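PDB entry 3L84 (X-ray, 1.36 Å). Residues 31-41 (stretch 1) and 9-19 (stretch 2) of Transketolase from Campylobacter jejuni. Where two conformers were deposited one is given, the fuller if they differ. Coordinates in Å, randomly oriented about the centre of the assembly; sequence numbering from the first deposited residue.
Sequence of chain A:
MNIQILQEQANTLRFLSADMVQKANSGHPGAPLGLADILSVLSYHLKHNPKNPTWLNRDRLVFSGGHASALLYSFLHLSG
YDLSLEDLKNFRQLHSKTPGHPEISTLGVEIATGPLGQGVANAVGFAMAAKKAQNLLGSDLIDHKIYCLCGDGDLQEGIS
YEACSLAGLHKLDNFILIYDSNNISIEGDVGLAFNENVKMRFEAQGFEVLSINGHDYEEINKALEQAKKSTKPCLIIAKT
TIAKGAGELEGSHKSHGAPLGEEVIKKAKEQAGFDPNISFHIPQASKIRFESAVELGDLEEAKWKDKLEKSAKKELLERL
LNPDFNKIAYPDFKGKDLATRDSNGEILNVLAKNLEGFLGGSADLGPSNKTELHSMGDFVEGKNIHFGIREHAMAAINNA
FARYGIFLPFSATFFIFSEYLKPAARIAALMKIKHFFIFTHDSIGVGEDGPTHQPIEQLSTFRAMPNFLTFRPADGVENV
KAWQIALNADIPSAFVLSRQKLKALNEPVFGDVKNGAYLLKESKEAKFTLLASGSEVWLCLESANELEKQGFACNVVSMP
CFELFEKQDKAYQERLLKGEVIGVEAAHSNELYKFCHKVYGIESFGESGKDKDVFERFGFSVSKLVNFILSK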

# COMPACT_ATOMS: atom_id res chain seq x y z
N ALA A 31 -16.28 4.76 21.05
CA ALA A 31 -15.29 3.78 21.51
C ALA A 31 -14.70 4.08 22.90
O ALA A 31 -14.57 3.16 23.70
CB ALA A 31 -14.21 3.52 20.45
N PRO A 32 -14.35 5.34 23.20
CA PRO A 32 -13.94 5.65 24.58
C PRO A 32 -14.92 5.14 25.62
O PRO A 32 -14.53 4.56 26.63
CB PRO A 32 -13.83 7.16 24.55
CG PRO A 32 -13.30 7.40 23.12
CD PRO A 32 -14.05 6.43 22.26
N LEU A 33 -16.22 5.38 25.38
CA LEU A 33 -17.25 4.93 26.32
C LEU A 33 -17.34 3.40 26.35
O LEU A 33 -17.54 2.83 27.43
CB LEU A 33 -18.61 5.55 26.00
CG LEU A 33 -18.92 6.85 26.73
CD1 LEU A 33 -17.88 7.95 26.47
CD2 LEU A 33 -20.30 7.34 26.35
N GLY A 34 -17.17 2.76 25.21
CA GLY A 34 -17.20 1.31 25.14
C GLY A 34 -16.02 0.64 25.80
O GLY A 34 -16.16 -0.47 26.28
N LEU A 35 -14.89 1.34 25.86
CA LEU A 35 -13.63 0.78 26.33
C LEU A 35 -13.29 1.21 27.77
O LEU A 35 -12.30 0.74 28.35
CB LEU A 35 -12.47 1.18 25.42
CG LEU A 35 -12.49 0.49 24.05
CD1 LEU A 35 -11.49 1.20 23.14
CD2 LEU A 35 -12.18 -0.96 24.22
N ALA A 36 -14.10 2.06 28.38
CA ALA A 36 -13.72 2.67 29.65
C ALA A 36 -13.63 1.68 30.81
O ALA A 36 -12.75 1.83 31.68
CB ALA A 36 -14.66 3.80 30.01
N ASP A 37 -14.48 0.66 30.80
CA ASP A 37 -14.42 -0.33 31.86
C ASP A 37 -13.15 -1.18 31.73
O ASP A 37 -12.46 -1.46 32.73
CB ASP A 37 -15.67 -1.21 31.86
CG ASP A 37 -16.95 -0.41 32.04
OD1 ASP A 37 -16.98 0.50 32.90
OD2 ASP A 37 -17.91 -0.64 31.28
N ILE A 38 -12.82 -1.60 30.51
CA ILE A 38 -11.60 -2.33 30.25
C ILE A 38 -10.38 -1.54 30.69
O ILE A 38 -9.49 -2.07 31.35
CB ILE A 38 -11.51 -2.72 28.76
CG1 ILE A 38 -12.58 -3.77 28.42
CG2 ILE A 38 -10.07 -3.20 28.41
CD1 ILE A 38 -12.86 -3.94 26.90
N LEU A 39 -10.28 -0.26 30.28
CA LEU A 39 -9.10 0.54 30.66
C LEU A 39 -9.00 0.75 32.16
O LEU A 39 -7.90 0.74 32.70
CB LEU A 39 -9.08 1.85 29.86
CG LEU A 39 -7.77 2.64 30.02
CD1 LEU A 39 -6.52 1.87 29.63
CD2 LEU A 39 -7.87 3.93 29.20
N SER A 40 -10.13 0.93 32.83
CA SER A 40 -10.09 1.06 34.27
C SER A 40 -9.47 -0.14 34.95
O SER A 40 -8.63 -0.01 35.83
CB SER A 40 -11.50 1.30 34.77
OG SER A 40 -11.91 2.56 34.29
N VAL A 41 -9.87 -1.35 34.53
CA VAL A 41 -9.25 -2.54 35.09
C VAL A 41 -7.79 -2.69 34.67
O VAL A 41 -6.92 -3.00 35.46
CB VAL A 41 -10.03 -3.79 34.69
CG1 VAL A 41 -9.38 -5.02 35.27
CG2 VAL A 41 -11.49 -3.69 35.19
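Stretch 2, residues 9-19: QANTLRFLSAD

Stretch 2 is a helical segment throughout residues 9 to 19, part of a longer helix, and it packs against the helix of stretch 1 in a roughly antiparallel sense. The N-to-C directions make an angle of 145°, and the axes approach to 8.2 Å. Two pairs mark the register: the CA atoms of Ala 36 and Ala 10 are 5.0 Å apart, and those of Leu 33 and Arg 14 are 5.1 Å apart. As stretch 1 advances, its partners therefore come from progressively earlier turns of stretch 2.

Small side chains permit this close approach. Ala 36 points toward stretch 2, and its CB lies 3.5 Å from Ala 10 O and 4.3 Å from Ala 10 CB. Ala 36 CB is also 4.3 Å from Leu 13 CB and 3.6 Å from Arg 14 CG, and it covers one face of the Arg 14 guanidinium. Ala 10 in turn leaves room for the carboxylate of Asp 37, whose OD1 comes to 3.1 Å from Ala 10 CB.

Arg 14 gives up more surface to the contact than any other residue. Its CA-to-CB bond points sideways, but the long chain, with chi2 and chi3 both t, brings the guanidinium to stretch 1. There it forms a salt bridge with Asp 37 through two hydrogen bonds: Arg 14 NH1 donates to Asp 37 OD1 at 3.1 Å, and Arg 14 NH2 donates to Asp 37 OD2 at 2.9 Å. Arginine suits this place because its paired nitrogens can meet both carboxylate oxygens. Arg 14 NH2 also donates to Leu 33 O at 2.9 Å, with a more bent angle of 131°. That carbonyl is available because stretch 1 is kinked here: the N atoms of Asp 37 and Ile 38 make no bond to the preceding turn. Within its own helix, Arg 14 NH1 also donates to Asn 11 OD1 at 3.1 Å, while Arg 14 NE and both carboxylate oxygens of Asp 37 have further partners elsewhere in the structure. A buried ion pair is thus well supplied with hydrogen bonds.

The backbone of stretch 2 is regular; Arg 14 N, for example, donates to Ala 10 O at 2.9 Å. Two serines turn their hydroxyls back on their own helices, a common way to satisfy a buried hydroxyl. Ser 40 OG donates to Ala 36 O at 2.8 Å, and Ser 17 OG donates to Leu 13 O at 2.9 Å. Ser 40 can therefore face stretch 2 without a hydrogen-bonding partner there: its OG packs 3.1 Å from Ala 10 CA and 3.4 Å from Leu 13 CD1. At the other end, Ser 17 CB rests 3.7 Å from Pro 32 CB, a compact contact between two modest side chains.

Leucines fill the remaining space. Leu 13 points toward stretch 1 and brings its CD1 to 4.3 Å from Leu 39 CB, while Leu 33 CG lies 4.0 Å from Arg 14 CG, against the aliphatic part of the arginine.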

# COMPACT_ATOMS: atom_id res chain seq x y z
N GLN A 9 -14.08 5.15 38.48
CA GLN A 9 -12.93 5.35 37.60
C GLN A 9 -13.34 5.28 36.14
O GLN A 9 -12.94 6.14 35.33
CB GLN A 9 -11.83 4.33 37.92
CG GLN A 9 -11.07 4.66 39.18
CD GLN A 9 -9.96 3.67 39.42
OE1 GLN A 9 -10.21 2.54 39.87
NE2 GLN A 9 -8.74 4.04 39.05
N ALA A 10 -14.13 4.28 35.78
CA ALA A 10 -14.56 4.11 34.38
C ALA A 10 -15.41 5.28 33.95
O ALA A 10 -15.25 5.82 32.84
CB ALA A 10 -15.29 2.79 34.19
N ASN A 11 -16.33 5.71 34.80
CA ASN A 11 -17.17 6.83 34.43
C ASN A 11 -16.40 8.15 34.35
O ASN A 11 -16.72 8.99 33.53
CB ASN A 11 -18.39 6.90 35.37
CG ASN A 11 -19.39 5.79 35.07
OD1 ASN A 11 -19.43 5.28 33.94
ND2 ASN A 11 -20.18 5.40 36.06
N THR A 12 -15.36 8.29 35.17
CA THR A 12 -14.47 9.46 35.08
C THR A 12 -13.86 9.49 33.69
O THR A 12 -13.84 10.53 33.03
CB THR A 12 -13.39 9.44 36.17
OG1 THR A 12 -14.04 9.47 37.46
CG2 THR A 12 -12.47 10.66 36.05
N LEU A 13 -13.33 8.35 33.25
CA LEU A 13 -12.78 8.27 31.89
C LEU A 13 -13.84 8.56 30.83
O LEU A 13 -13.55 9.25 29.85
CB LEU A 13 -12.15 6.90 31.63
CG LEU A 13 -10.86 6.53 32.36
CD1 LEU A 13 -10.65 5.01 32.32
CD2 LEU A 13 -9.64 7.28 31.81
N ARG A 14 -15.05 8.01 30.98
CA ARG A 14 -16.12 8.26 30.02
C ARG A 14 -16.41 9.73 29.88
O ARG A 14 -16.52 10.25 28.76
CB ARG A 14 -17.42 7.58 30.43
CG ARG A 14 -17.46 6.07 30.34
CD ARG A 14 -18.88 5.55 30.54
NE ARG A 14 -18.90 4.19 30.08
CZ ARG A 14 -18.54 3.12 30.76
NH1 ARG A 14 -18.31 3.14 32.05
NH2 ARG A 14 -18.42 1.98 30.09
N PHE A 15 -16.53 10.43 31.01
CA PHE A 15 -17.00 11.83 30.93
C PHE A 15 -15.90 12.82 30.58
O PHE A 15 -16.17 13.81 29.90
CB PHE A 15 -17.82 12.22 32.15
CG PHE A 15 -19.03 11.34 32.34
CD1 PHE A 15 -19.91 11.12 31.27
CD2 PHE A 15 -19.31 10.75 33.56
CE1 PHE A 15 -21.02 10.30 31.41
CE2 PHE A 15 -20.43 9.92 33.70
CZ PHE A 15 -21.26 9.70 32.63
N LEU A 16 -14.64 12.53 30.93
CA LEU A 16 -13.55 13.32 30.37
C LEU A 16 -13.53 13.19 28.86
O LEU A 16 -13.43 14.18 28.14
CB LEU A 16 -12.18 12.90 30.96
CG LEU A 16 -11.87 13.32 32.40
CD1 LEU A 16 -10.48 12.87 32.76
CD2 LEU A 16 -12.00 14.85 32.60
N SER A 17 -13.67 11.98 28.36
CA SER A 17 -13.63 11.73 26.91
C SER A 17 -14.79 12.41 26.22
O SER A 17 -14.62 13.09 25.20
CB SER A 17 -13.70 10.23 26.62
OG SER A 17 -12.57 9.53 27.15
N ALA A 18 -15.99 12.25 26.75
CA ALA A 18 -17.17 12.86 26.16
C ALA A 18 -17.10 14.38 26.17
O ALA A 18 -17.44 15.03 25.19
CB ALA A 18 -18.44 12.38 26.91
N ASP A 19 -16.68 14.93 27.30
CA ASP A 19 -16.55 16.37 27.43
C ASP A 19 -15.51 16.95 26.48
O ASP A 19 -15.68 18.06 25.97
CB ASP A 19 -16.20 16.79 28.87
CG ASP A 19 -17.33 16.54 29.88
OD1 ASP A 19 -18.51 16.37 29.48
OD2 ASP A 19 -17.07 16.56 31.12